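Local coordinates for protein L-Ala-D/L-Glu epimerase, a muconate lactonizing enzyme (Klebsiella pneumoniae subsp. pneumoniae MGH 78578, PDB 3FCP) that belongs to the enolase superfamily, as a muconate lactonizing enzyme relative in which a capping alpha/beta domain meets a TIM-barrel-like domain that holds a magnesium ion, at residues E11-D16 / L35-L40; G50-I55 / K106-T111; P124-L129 / V350-T355; T302-T307 / P331-D336; G306-V311 / L358-D363. All coordinates share one frame; numbering follows the deposited sequence.

Contact 1: residues E11-D16 / L35-L40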
# COMPACT_ATOMS: atom_id res chain seq x y z
N GLU A 11 -38.75 -5.65 -33.55
CA GLU A 11 -39.87 -4.80 -33.15
C GLU A 11 -39.74 -4.58 -31.65
O GLU A 11 -39.12 -5.39 -30.96
CB GLU A 11 -41.20 -5.51 -33.40
CG GLU A 11 -41.49 -5.92 -34.83
CD GLU A 11 -42.60 -6.96 -34.91
OE1 GLU A 11 -42.30 -8.16 -34.75
OE2 GLU A 11 -43.78 -6.57 -35.11
N SER A 12 -40.30 -3.49 -31.14
CA SER A 12 -40.27 -3.22 -29.71
C SER A 12 -41.45 -2.33 -29.36
O SER A 12 -41.92 -1.53 -30.17
CB SER A 12 -38.95 -2.56 -29.29
OG SER A 12 -38.81 -1.25 -29.80
N TRP A 13 -41.94 -2.50 -28.14
CA TRP A 13 -43.09 -1.73 -27.65
C TRP A 13 -42.87 -1.37 -26.20
O TRP A 13 -42.24 -2.12 -25.45
CB TRP A 13 -44.36 -2.57 -27.71
CG TRP A 13 -44.66 -3.22 -29.02
CD1 TRP A 13 -45.48 -2.74 -30.00
CD2 TRP A 13 -44.22 -4.51 -29.46
NE1 TRP A 13 -45.58 -3.65 -31.02
CE2 TRP A 13 -44.81 -4.75 -30.72
CE3 TRP A 13 -43.37 -5.48 -28.91
CZ2 TRP A 13 -44.59 -5.93 -31.44
CZ3 TRP A 13 -43.15 -6.66 -29.63
CH2 TRP A 13 -43.76 -6.87 -30.88
N ILE A 14 -43.39 -0.21 -25.80
CA ILE A 14 -43.33 0.18 -24.41
C ILE A 14 -44.69 -0.28 -23.92
O ILE A 14 -45.72 0.13 -24.45
CB ILE A 14 -43.20 1.70 -24.22
CG1 ILE A 14 -41.84 2.19 -24.72
CG2 ILE A 14 -43.38 2.04 -22.74
CD1 ILE A 14 -41.60 3.69 -24.53
N VAL A 15 -44.69 -1.15 -22.92
CA VAL A 15 -45.92 -1.69 -22.39
C VAL A 15 -46.13 -1.26 -20.95
O VAL A 15 -45.24 -1.41 -20.12
CB VAL A 15 -45.90 -3.23 -22.45
CG1 VAL A 15 -47.23 -3.78 -21.98
CG2 VAL A 15 -45.61 -3.68 -23.87
N ASP A 16 -47.31 -0.71 -20.67
CA ASP A 16 -47.63 -0.27 -19.32
C ASP A 16 -48.64 -1.26 -18.74
O ASP A 16 -49.80 -1.29 -19.16
CB ASP A 16 -48.22 1.14 -19.32
CG ASP A 16 -47.24 2.18 -19.83
OD1 ASP A 16 -46.07 2.13 -19.41
OD2 ASP A 16 -47.63 3.03 -20.65
N LEU A 35 -42.74 -1.80 -19.21
CA LEU A 35 -41.80 -2.77 -19.75
C LEU A 35 -41.49 -2.46 -21.21
O LEU A 35 -42.37 -2.04 -21.96
CB LEU A 35 -42.39 -4.18 -19.69
CG LEU A 35 -43.20 -4.62 -18.47
CD1 LEU A 35 -43.80 -5.99 -18.73
CD2 LEU A 35 -42.32 -4.64 -17.23
N VAL A 36 -40.24 -2.65 -21.61
CA VAL A 36 -39.90 -2.48 -23.02
C VAL A 36 -39.72 -3.91 -23.53
O VAL A 36 -38.78 -4.61 -23.14
CB VAL A 36 -38.60 -1.69 -23.24
CG1 VAL A 36 -38.32 -1.59 -24.74
CG2 VAL A 36 -38.74 -0.28 -22.67
N ILE A 37 -40.65 -4.33 -24.38
CA ILE A 37 -40.66 -5.67 -24.92
C ILE A 37 -40.14 -5.66 -26.35
O ILE A 37 -40.42 -4.74 -27.13
CB ILE A 37 -42.10 -6.26 -24.90
CG1 ILE A 37 -42.60 -6.34 -23.45
CG2 ILE A 37 -42.14 -7.62 -25.57
CD1 ILE A 37 -41.79 -7.26 -22.56
N VAL A 38 -39.38 -6.69 -26.69
CA VAL A 38 -38.83 -6.80 -28.03
C VAL A 38 -39.15 -8.15 -28.65
O VAL A 38 -39.22 -9.17 -27.96
CB VAL A 38 -37.28 -6.61 -28.01
CG1 VAL A 38 -36.66 -7.54 -27.00
CG2 VAL A 38 -36.70 -6.89 -29.39
N ARG A 39 -39.37 -8.15 -29.96
CA ARG A 39 -39.60 -9.38 -30.70
C ARG A 39 -38.65 -9.31 -31.88
O ARG A 39 -38.69 -8.38 -32.68
CB ARG A 39 -41.04 -9.49 -31.20
CG ARG A 39 -41.28 -10.79 -32.00
CD ARG A 39 -42.75 -11.04 -32.24
NE ARG A 39 -43.37 -9.94 -32.97
CZ ARG A 39 -44.69 -9.78 -33.08
NH1 ARG A 39 -45.51 -10.65 -32.51
NH2 ARG A 39 -45.18 -8.74 -33.76
N LEU A 40 -37.76 -10.29 -31.97
CA LEU A 40 -36.79 -10.35 -33.04
C LEU A 40 -37.16 -11.49 -33.97
O LEU A 40 -37.34 -12.62 -33.53
CB LEU A 40 -35.39 -10.55 -32.46
CG LEU A 40 -34.19 -10.51 -33.41
CD1 LEU A 40 -32.93 -10.13 -32.62
CD2 LEU A 40 -34.02 -11.86 -34.10
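Glu-11 OE1 takes a hydrogen bond from Arg-39 NE at 2.7 Å, reached from above the carboxylate plane. The second carboxylate oxygen, OE2, is met on its syn side by Arg-39 NH2 at 2.9 Å, which makes a side-on, two-nitrogen salt bridge. The carboxylate and guanidinium planes are tilted 29° apart, the side chains lying side by side and pointing the same way. Arg-39 bends at chi3 (59°) to bring NE and NH2 to the carboxylate. Trp-13 brings the edge of its six-membered ring, at CH2, over one face of the guanidinium, toward its rim (planes 81° apart), with CH2 3.7 Å from Arg-39 NE. Beneath lies an antiparallel ladder in which Glu-11/Arg-39, Trp-13/Ile-37 and Val-15/Leu-35 are hydrogen-bonded pairs. Its last rung includes Val-15 N to Leu-35 O at 2.7 Å. Farther along the sheet face that carries Trp-13, Val-15 CG2 packs on Ile-37 CG1 at 4.0 Å. These are strands 7-17 and 33-42 of the three-stranded N-terminal sheet. The face bearing Ser-12, Ile-14, Val-36 and Val-38 is covered by helices 65-80 and 103-121. On the other face Val-15 and Ile-37 touch Ile-338, and strand 47-53 continues the sheet beyond strand 33-42.

Contact 2: residues G50-I55 / K106-T111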
# COMPACT_ATOMS: atom_id res chain seq x y z
N GLY A 50 -37.72 -10.54 -25.76
CA GLY A 50 -36.89 -10.09 -24.66
C GLY A 50 -37.54 -8.94 -23.94
O GLY A 50 -38.52 -8.37 -24.42
N GLU A 51 -36.98 -8.58 -22.78
CA GLU A 51 -37.53 -7.50 -21.98
C GLU A 51 -36.48 -6.64 -21.30
O GLU A 51 -35.51 -7.16 -20.74
CB GLU A 51 -38.45 -8.08 -20.90
CG GLU A 51 -39.06 -7.02 -19.99
CD GLU A 51 -39.87 -7.61 -18.84
OE1 GLU A 51 -40.26 -8.79 -18.92
OE2 GLU A 51 -40.12 -6.89 -17.86
N ALA A 52 -36.67 -5.33 -21.34
CA ALA A 52 -35.77 -4.39 -20.67
C ALA A 52 -36.71 -3.52 -19.84
O ALA A 52 -37.53 -2.78 -20.38
CB ALA A 52 -35.01 -3.55 -21.68
N THR A 53 -36.59 -3.63 -18.52
CA THR A 53 -37.43 -2.87 -17.61
C THR A 53 -36.60 -2.20 -16.52
O THR A 53 -35.53 -2.67 -16.16
CB THR A 53 -38.47 -3.81 -16.94
OG1 THR A 53 -39.39 -4.28 -17.94
CG2 THR A 53 -39.23 -3.08 -15.85
N THR A 54 -37.11 -1.08 -16.01
CA THR A 54 -36.44 -0.39 -14.93
C THR A 54 -37.47 0.06 -13.90
O THR A 54 -38.66 -0.23 -14.03
CB THR A 54 -35.64 0.83 -15.41
OG1 THR A 54 -34.84 1.31 -14.33
CG2 THR A 54 -36.57 1.94 -15.87
N ILE A 55 -36.99 0.77 -12.89
CA ILE A 55 -37.85 1.25 -11.82
C ILE A 55 -37.87 2.77 -11.75
O ILE A 55 -36.83 3.42 -11.75
CB ILE A 55 -37.35 0.71 -10.45
CG1 ILE A 55 -37.20 -0.81 -10.51
CG2 ILE A 55 -38.30 1.10 -9.34
CD1 ILE A 55 -36.41 -1.42 -9.35
N LYS A 106 -29.45 -3.60 -24.59
CA LYS A 106 -28.68 -4.76 -25.04
C LYS A 106 -29.21 -6.04 -24.40
O LYS A 106 -29.25 -7.09 -25.05
CB LYS A 106 -27.20 -4.59 -24.70
CG LYS A 106 -26.51 -3.50 -25.50
CD LYS A 106 -25.09 -3.23 -24.99
CE LYS A 106 -24.40 -2.17 -25.84
NZ LYS A 106 -23.08 -1.75 -25.25
N SER A 107 -29.61 -5.97 -23.14
CA SER A 107 -30.13 -7.14 -22.45
C SER A 107 -31.41 -7.68 -23.09
O SER A 107 -31.60 -8.89 -23.19
CB SER A 107 -30.38 -6.82 -20.98
OG SER A 107 -31.05 -7.89 -20.35
N ALA A 108 -32.29 -6.78 -23.51
CA ALA A 108 -33.54 -7.19 -24.16
C ALA A 108 -33.21 -7.91 -25.46
O ALA A 108 -33.80 -8.95 -25.77
CB ALA A 108 -34.43 -5.97 -24.44
N ILE A 109 -32.28 -7.36 -26.22
CA ILE A 109 -31.87 -7.96 -27.49
C ILE A 109 -31.16 -9.31 -27.30
O ILE A 109 -31.44 -10.27 -28.02
CB ILE A 109 -30.91 -7.02 -28.28
CG1 ILE A 109 -31.65 -5.73 -28.66
CG2 ILE A 109 -30.36 -7.74 -29.51
CD1 ILE A 109 -32.86 -5.95 -29.56
N GLU A 110 -30.24 -9.37 -26.35
CA GLU A 110 -29.51 -10.61 -26.09
C GLU A 110 -30.48 -11.69 -25.66
O GLU A 110 -30.35 -12.86 -26.05
CB GLU A 110 -28.44 -10.40 -25.01
CG GLU A 110 -27.52 -11.60 -24.84
CD GLU A 110 -26.44 -11.37 -23.80
OE1 GLU A 110 -26.65 -11.74 -22.62
OE2 GLU A 110 -25.38 -10.82 -24.16
N THR A 111 -31.47 -11.30 -24.87
CA THR A 111 -32.47 -12.25 -24.39
C THR A 111 -33.25 -12.83 -25.58
O THR A 111 -33.43 -14.04 -25.68
CB THR A 111 -33.48 -11.57 -23.44
OG1 THR A 111 -32.78 -11.09 -22.28
CG2 THR A 111 -34.57 -12.56 -23.01
O HOH W 1 -35.18 -9.97 -20.95
O HOH W 2 -33.29 -6.84 -19.14
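Ala-108 and Gly-50 meet where helix 103-121 packs along strand 47-53, in the sheet-and-helix layer of the enolase-type N-terminal domain. The short segments run nearly antiparallel, at 164°, and their axes come within 6.0 Å, a close approach consistent with the small residues at the interface. Gly-50 has no side chain, and a CB there would run into Ala-108 O; its CA sits 3.5 Å from Ala-108 O in a CA-H...O contact with an angle of 175° at the hydrogen. The same CA is flanked by Thr-111 CG2 at 3.8 Å. Ala-108 CB then reaches the next part of the strand, touching Ala-52 CB at 3.7 Å and lying against the carbonyl carbon of Glu-51. Glu-51 turns its CB away from the helix, and its carboxylate accepts from Gly-306 N and Gly-309 N of the barrel domain. Its backbone faces the helix through two waters instead of direct bonds. One accepts from Glu-51 N and donates to Thr-111 OG1; the other donates to Glu-51 O and lies 2.8 Å from Ser-107 OG. Thr-111 OG1, anti to its carbonyl carbon (chi1 -62°), donates to Ser-107 O at 2.7 Å, and Thr-111 N reaches that oxygen from the opposite face of its plane.

Contact 3: residues P124-L129 / V350-T355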
# COMPACT_ATOMS: atom_id res chain seq x y z
N PRO A 124 -33.75 -25.19 -23.87
CA PRO A 124 -34.06 -24.02 -23.06
C PRO A 124 -32.79 -23.15 -22.99
O PRO A 124 -31.69 -23.66 -23.17
CB PRO A 124 -34.43 -24.62 -21.70
CG PRO A 124 -33.62 -25.89 -21.65
CD PRO A 124 -33.77 -26.42 -23.06
N VAL A 125 -32.96 -21.86 -22.74
CA VAL A 125 -31.82 -20.95 -22.66
C VAL A 125 -30.77 -21.44 -21.66
O VAL A 125 -29.57 -21.32 -21.91
CB VAL A 125 -32.27 -19.53 -22.29
CG1 VAL A 125 -31.06 -18.62 -22.09
CG2 VAL A 125 -33.19 -18.98 -23.38
N SER A 126 -31.22 -21.98 -20.53
CA SER A 126 -30.30 -22.48 -19.51
C SER A 126 -29.32 -23.50 -20.11
O SER A 126 -28.14 -23.54 -19.74
CB SER A 126 -31.08 -23.12 -18.35
OG SER A 126 -31.89 -24.20 -18.79
N ALA A 127 -29.81 -24.33 -21.02
CA ALA A 127 -28.99 -25.34 -21.68
C ALA A 127 -27.97 -24.67 -22.60
O ALA A 127 -26.83 -25.12 -22.71
CB ALA A 127 -29.86 -26.32 -22.48
N LEU A 128 -28.40 -23.60 -23.27
CA LEU A 128 -27.49 -22.87 -24.16
C LEU A 128 -26.41 -22.21 -23.30
O LEU A 128 -25.32 -21.92 -23.78
CB LEU A 128 -28.24 -21.79 -24.94
CG LEU A 128 -29.41 -22.14 -25.87
CD1 LEU A 128 -29.75 -20.92 -26.72
CD2 LEU A 128 -29.06 -23.32 -26.76
N LEU A 129 -26.71 -21.97 -22.03
CA LEU A 129 -25.75 -21.33 -21.14
C LEU A 129 -24.91 -22.36 -20.39
O LEU A 129 -24.26 -22.04 -19.39
CB LEU A 129 -26.47 -20.39 -20.17
CG LEU A 129 -27.28 -19.28 -20.85
CD1 LEU A 129 -27.91 -18.39 -19.79
CD2 LEU A 129 -26.40 -18.46 -21.79
N VAL A 350 -39.53 -20.73 -7.52
CA VAL A 350 -40.10 -20.54 -8.85
C VAL A 350 -39.58 -21.67 -9.73
O VAL A 350 -38.42 -22.07 -9.63
CB VAL A 350 -39.72 -19.16 -9.45
CG1 VAL A 350 -38.21 -19.05 -9.64
CG2 VAL A 350 -40.44 -18.96 -10.77
N ALA A 351 -40.45 -22.22 -10.57
CA ALA A 351 -40.04 -23.31 -11.44
C ALA A 351 -39.49 -22.76 -12.74
O ALA A 351 -40.10 -21.90 -13.37
CB ALA A 351 -41.23 -24.24 -11.71
N LEU A 352 -38.33 -23.27 -13.14
CA LEU A 352 -37.69 -22.83 -14.38
C LEU A 352 -38.16 -23.68 -15.56
O LEU A 352 -37.99 -24.90 -15.56
CB LEU A 352 -36.17 -22.95 -14.27
CG LEU A 352 -35.42 -22.53 -15.54
CD1 LEU A 352 -35.51 -21.02 -15.71
CD2 LEU A 352 -33.97 -22.97 -15.45
N PRO A 353 -38.76 -23.05 -16.58
CA PRO A 353 -39.22 -23.83 -17.73
C PRO A 353 -38.03 -24.51 -18.40
O PRO A 353 -36.92 -23.98 -18.37
CB PRO A 353 -39.85 -22.77 -18.64
CG PRO A 353 -40.26 -21.68 -17.69
CD PRO A 353 -39.10 -21.62 -16.73
N GLN A 354 -38.24 -25.68 -18.99
CA GLN A 354 -37.15 -26.36 -19.67
C GLN A 354 -37.54 -26.72 -21.11
O GLN A 354 -36.99 -27.65 -21.69
CB GLN A 354 -36.72 -27.61 -18.91
CG GLN A 354 -35.95 -27.34 -17.62
CD GLN A 354 -34.61 -26.66 -17.84
OE1 GLN A 354 -34.54 -25.44 -18.01
NE2 GLN A 354 -33.54 -27.45 -17.85
N THR A 355 -38.50 -25.98 -21.66
CA THR A 355 -38.93 -26.19 -23.03
C THR A 355 -37.98 -25.34 -23.89
O THR A 355 -37.14 -24.63 -23.34
CB THR A 355 -40.39 -25.74 -23.22
OG1 THR A 355 -40.54 -24.38 -22.80
CG2 THR A 355 -41.32 -26.62 -22.38
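Pro-124 sets its ring against Gln-354 and the backbone that follows it, with Pro-124 CD 3.7 Å from Gln-354 O. The Gln-354 chain bends back at chi2 (-64°), and the two side chains cross obliquely. Pro-353 O also lies 4.2 Å from Pro-124 CB. A tighter approach is made on the CA side of the ring: Pro-124 CA lies 3.2 Å from Thr-355 O, and CB of the same proline is equally close to that oxygen. Pro-124 N has no hydrogen to offer, so the carbonyl of Thr-355 meets the proline through carbon atoms. Two residues on, Ser-126 presents CB to Leu-352 CD2 at 4.1 Å. Pro-124 is the N-cap of the short helix 125-128, where its carbonyl oxygen accepts from Leu-128 N at 3.3 Å, and Leu-129 N in turn bonds to Val-125 O at 2.9 Å. This helix belongs to the connection between the N-terminal domain and the barrel, whereas 350-355 starts in the end of strand 349-351, which pairs antiparallel with the first barrel strand, 136-143, and runs on as a loop. Leu-352 continues that pairing through a backbone bond with Thr-135 while its side chain also rests on Leu-314 of helix 307-317. The same helix also meets 124-129, where His-315 touches Val-125 and Ser-126. At the end of the segment Leu-129 O accepts from Asn-89 ND2 of the second subunit.

Contact 4: residues T302-T307 / P331-D336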
# COMPACT_ATOMS: atom_id res chain seq x y z
N THR A 302 -32.94 -8.33 -9.59
CA THR A 302 -34.00 -7.93 -10.51
C THR A 302 -34.17 -6.42 -10.60
O THR A 302 -33.71 -5.68 -9.73
CB THR A 302 -35.39 -8.49 -10.06
OG1 THR A 302 -36.34 -8.36 -11.13
CG2 THR A 302 -35.91 -7.72 -8.84
N MET A 303 -34.82 -6.00 -11.68
CA MET A 303 -35.15 -4.60 -11.90
C MET A 303 -36.69 -4.58 -11.91
O MET A 303 -37.33 -3.65 -12.43
CB MET A 303 -34.59 -4.10 -13.23
CG MET A 303 -33.07 -3.86 -13.24
SD MET A 303 -32.42 -2.72 -11.98
CE MET A 303 -33.29 -1.26 -12.34
N LEU A 304 -37.26 -5.62 -11.31
CA LEU A 304 -38.70 -5.83 -11.23
C LEU A 304 -39.30 -6.09 -12.61
O LEU A 304 -40.32 -5.50 -12.99
CB LEU A 304 -39.40 -4.64 -10.54
CG LEU A 304 -39.02 -4.43 -9.07
CD1 LEU A 304 -39.85 -3.29 -8.47
CD2 LEU A 304 -39.27 -5.71 -8.29
N GLU A 305 -38.65 -6.96 -13.37
CA GLU A 305 -39.10 -7.34 -14.70
C GLU A 305 -40.39 -8.14 -14.62
O GLU A 305 -40.71 -8.73 -13.58
CB GLU A 305 -38.06 -8.23 -15.39
CG GLU A 305 -36.76 -7.57 -15.84
CD GLU A 305 -35.74 -7.40 -14.73
OE1 GLU A 305 -35.93 -7.94 -13.62
OE2 GLU A 305 -34.73 -6.72 -14.99
N GLY A 306 -41.13 -8.17 -15.73
CA GLY A 306 -42.33 -8.97 -15.81
C GLY A 306 -41.86 -10.40 -16.04
O GLY A 306 -40.70 -10.72 -15.77
N THR A 307 -42.73 -11.26 -16.56
CA THR A 307 -42.38 -12.66 -16.80
C THR A 307 -41.24 -12.90 -17.79
O THR A 307 -40.40 -13.78 -17.56
CB THR A 307 -43.61 -13.47 -17.25
OG1 THR A 307 -44.60 -13.44 -16.21
CG2 THR A 307 -43.23 -14.92 -17.53
N PRO A 331 -42.91 -10.62 -11.41
CA PRO A 331 -44.22 -10.96 -11.97
C PRO A 331 -45.35 -10.95 -10.93
O PRO A 331 -46.49 -10.65 -11.26
CB PRO A 331 -44.01 -12.36 -12.55
CG PRO A 331 -42.56 -12.36 -12.91
CD PRO A 331 -41.93 -11.69 -11.71
N LEU A 332 -45.01 -11.27 -9.69
CA LEU A 332 -45.99 -11.31 -8.61
C LEU A 332 -46.52 -9.94 -8.19
O LEU A 332 -47.50 -9.85 -7.44
CB LEU A 332 -45.41 -12.04 -7.40
CG LEU A 332 -45.03 -13.50 -7.66
CD1 LEU A 332 -44.46 -14.13 -6.41
CD2 LEU A 332 -46.26 -14.26 -8.14
N LEU A 333 -45.89 -8.88 -8.68
CA LEU A 333 -46.33 -7.52 -8.34
C LEU A 333 -47.31 -6.98 -9.38
O LEU A 333 -47.89 -5.91 -9.19
CB LEU A 333 -45.14 -6.57 -8.27
CG LEU A 333 -44.03 -6.82 -7.26
CD1 LEU A 333 -42.94 -5.77 -7.45
CD2 LEU A 333 -44.58 -6.77 -5.84
N LEU A 334 -47.50 -7.72 -10.46
CA LEU A 334 -48.39 -7.28 -11.54
C LEU A 334 -49.75 -7.95 -11.52
O LEU A 334 -49.88 -9.12 -11.14
CB LEU A 334 -47.72 -7.54 -12.89
CG LEU A 334 -46.26 -7.11 -13.06
CD1 LEU A 334 -45.73 -7.70 -14.36
CD2 LEU A 334 -46.14 -5.59 -13.07
N LYS A 335 -50.78 -7.21 -11.94
CA LYS A 335 -52.13 -7.76 -12.00
C LYS A 335 -52.31 -8.48 -13.33
O LYS A 335 -53.22 -9.29 -13.49
CB LYS A 335 -53.17 -6.65 -11.85
CG LYS A 335 -53.09 -5.92 -10.52
CD LYS A 335 -54.47 -5.54 -9.99
CE LYS A 335 -55.18 -4.57 -10.92
NZ LYS A 335 -56.55 -4.25 -10.44
N ASP A 336 -51.43 -8.17 -14.29
CA ASP A 336 -51.48 -8.80 -15.61
C ASP A 336 -50.11 -8.65 -16.27
O ASP A 336 -49.32 -7.78 -15.89
CB ASP A 336 -52.55 -8.14 -16.48
CG ASP A 336 -53.14 -9.09 -17.51
OD1 ASP A 336 -53.99 -8.65 -18.32
OD2 ASP A 336 -52.78 -10.29 -17.52
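The loop that leaves barrel strand 297-300 ends in Gly-306, the N-cap of helix 307-317, and there it packs against the 3-10 turn at Pro-331 to Leu-333. Pro-331 packs against the helix start: its CG is 3.8 Å from Gly-306 C, and its CD is 3.7 Å from Glu-305 O. Thr-307 meets the same ring at about a right angle, with OG1 3.9 Å from Pro-331 CB. On one flank Leu-334 CD1 comes to 3.9 Å from Gly-306 CA. On another, Leu-304 CD2 touches Leu-333 CD1 at 3.8 Å, the two side chains crossing at a slant. Part of the loop's polar bonding is internal. Thr-302 OG1 accepts from Leu-304 N in an ST turn, and donates to Glu-305 OE1 at 2.6 Å. Glu-305 OE1 is gripped a second time by Met-303 N, in a nearly straight bond of 171°. At the helix start Gly-306 N bonds to Glu-51 OE2 and Thr-307 N to Asp-337 OD2. The Leu-304 side chain lies about 10 Å from the magnesium ion that Asn-201, Asp-250 and Glu-251 hold, near the metal site without touching the ion. With no hydrogen bond joining the two segments, the evidence points to apolar contact between them, and the hydrogen bonds within 302-305 are consistent with a defined loop shape against which Pro-331, Leu-333 and Leu-334 pack.

Contact 5: residues G306-V311 / L358-D363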
# COMPACT_ATOMS: atom_id res chain seq x y z
N GLY A 306 -41.13 -8.17 -15.73
CA GLY A 306 -42.33 -8.97 -15.81
C GLY A 306 -41.86 -10.40 -16.04
O GLY A 306 -40.70 -10.72 -15.77
N THR A 307 -42.73 -11.26 -16.56
CA THR A 307 -42.38 -12.66 -16.80
C THR A 307 -41.24 -12.90 -17.79
O THR A 307 -40.40 -13.78 -17.56
CB THR A 307 -43.61 -13.47 -17.25
OG1 THR A 307 -44.60 -13.44 -16.21
CG2 THR A 307 -43.23 -14.92 -17.53
N VAL A 308 -41.19 -12.15 -18.89
CA VAL A 308 -40.13 -12.36 -19.88
C VAL A 308 -38.74 -12.09 -19.31
O VAL A 308 -37.87 -12.97 -19.34
CB VAL A 308 -40.35 -11.47 -21.13
CG1 VAL A 308 -39.18 -11.64 -22.09
CG2 VAL A 308 -41.67 -11.87 -21.83
N GLY A 309 -38.53 -10.88 -18.80
CA GLY A 309 -37.24 -10.52 -18.23
C GLY A 309 -36.88 -11.35 -17.01
O GLY A 309 -35.70 -11.63 -16.76
N THR A 310 -37.89 -11.73 -16.24
CA THR A 310 -37.66 -12.54 -15.06
C THR A 310 -37.19 -13.93 -15.42
O THR A 310 -36.20 -14.41 -14.87
CB THR A 310 -38.93 -12.62 -14.20
OG1 THR A 310 -39.19 -11.33 -13.62
CG2 THR A 310 -38.78 -13.64 -13.08
N VAL A 311 -37.86 -14.59 -16.37
CA VAL A 311 -37.43 -15.95 -16.74
C VAL A 311 -36.07 -15.90 -17.44
O VAL A 311 -35.25 -16.80 -17.27
CB VAL A 311 -38.48 -16.67 -17.64
CG1 VAL A 311 -38.45 -16.12 -19.06
CG2 VAL A 311 -38.20 -18.17 -17.65
N LEU A 358 -36.85 -19.45 -23.98
CA LEU A 358 -37.14 -18.95 -22.64
C LEU A 358 -38.22 -19.79 -21.96
O LEU A 358 -38.24 -19.91 -20.74
CB LEU A 358 -37.62 -17.49 -22.71
CG LEU A 358 -36.59 -16.45 -23.15
CD1 LEU A 358 -37.31 -15.16 -23.53
CD2 LEU A 358 -35.60 -16.20 -22.01
N GLY A 359 -39.12 -20.34 -22.76
CA GLY A 359 -40.19 -21.14 -22.20
C GLY A 359 -41.47 -20.34 -21.99
O GLY A 359 -42.41 -20.83 -21.37
N VAL A 360 -41.51 -19.11 -22.47
CA VAL A 360 -42.70 -18.28 -22.35
C VAL A 360 -43.04 -17.73 -23.73
O VAL A 360 -42.16 -17.51 -24.56
CB VAL A 360 -42.51 -17.10 -21.35
CG1 VAL A 360 -42.31 -17.66 -19.94
CG2 VAL A 360 -41.34 -16.23 -21.77
N GLU A 361 -44.33 -17.51 -23.96
CA GLU A 361 -44.80 -17.02 -25.25
C GLU A 361 -45.54 -15.69 -25.11
O GLU A 361 -46.21 -15.44 -24.11
CB GLU A 361 -45.75 -18.06 -25.86
CG GLU A 361 -45.73 -18.14 -27.38
CD GLU A 361 -44.45 -18.77 -27.91
OE1 GLU A 361 -43.38 -18.15 -27.78
OE2 GLU A 361 -44.52 -19.90 -28.46
N LEU A 362 -45.42 -14.85 -26.13
CA LEU A 362 -46.07 -13.55 -26.13
C LEU A 362 -47.57 -13.67 -26.41
O LEU A 362 -47.99 -14.41 -27.30
CB LEU A 362 -45.43 -12.68 -27.21
CG LEU A 362 -45.48 -11.16 -27.06
CD1 LEU A 362 -44.78 -10.75 -25.78
CD2 LEU A 362 -44.80 -10.52 -28.27
N ASP A 363 -48.37 -12.96 -25.62
CA ASP A 363 -49.83 -12.95 -25.80
C ASP A 363 -50.10 -11.66 -26.57
O ASP A 363 -50.21 -10.59 -25.97
CB ASP A 363 -50.53 -12.90 -24.44
CG ASP A 363 -52.06 -12.94 -24.56
OD1 ASP A 363 -52.60 -12.36 -25.53
OD2 ASP A 363 -52.71 -13.54 -23.68
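Val-311 points its CB from helix 307-317 toward the loop 358-363, and its two methyls take different partners. CG1 sits between the backbone N and the carbonyl carbon (chi1 74°), a setting that puts it in the middle of the contact: it is 4.0 Å from Leu-358 CB and, tip to tip, 4.0 Å from Val-360 CG2. CG2, anti to the backbone N, instead meets the backbone at Leu-358 O, 3.5 Å away. One turn earlier the helix adds Val-308, whose CG1 approaches Leu-358 CD1 at 4.2 Å. Thr-307 contributes its methyl, CG2 lying 3.8 Å from Val-360 CG1. Leu-358 and Val-360 thus both turn their side chains to the helix, and Gly-359 between them turns the chain with positive phi (95°). No hydrogen bond joins the two segments, but Leu-358 O accepts from His-315 NE2 of the same helix, farther along. In the barrel domain this is a helix-to-loop packing that forms part of the interface with the N-terminal domain: Val-308 and Leu-358 both touch Ile-49 of strand 47-53, Asp-115 of helix 103-121 receives Leu-358 N, and Asp-363 caps the following helix, 364-370, at Lys-366 N.

Overall arrangement
Contacts 2 and 5 are buried throughout, while 1, 3 and 4 are partly buried. Contacts 1 and 2 share the N-terminal sheet: strand 33-42 pairs with 7-17 in one and lies beside 47-53 of the other. Contacts 4 and 5 share Gly-306 and Thr-307 at the start of helix 307-317, and Glu-51 of contact 2 binds Gly-306 N and Gly-309 N, tying the two domains together. Contact 3 touches contact 5 through Pro-353 and Val-125, but it touches none of contacts 1, 2 and 4. Chemistry follows place: ladder bonds and a salt bridge in 1, small-residue packing and bridging waters in 2, proline packing in 3, and apolar side chains in 4 and 5.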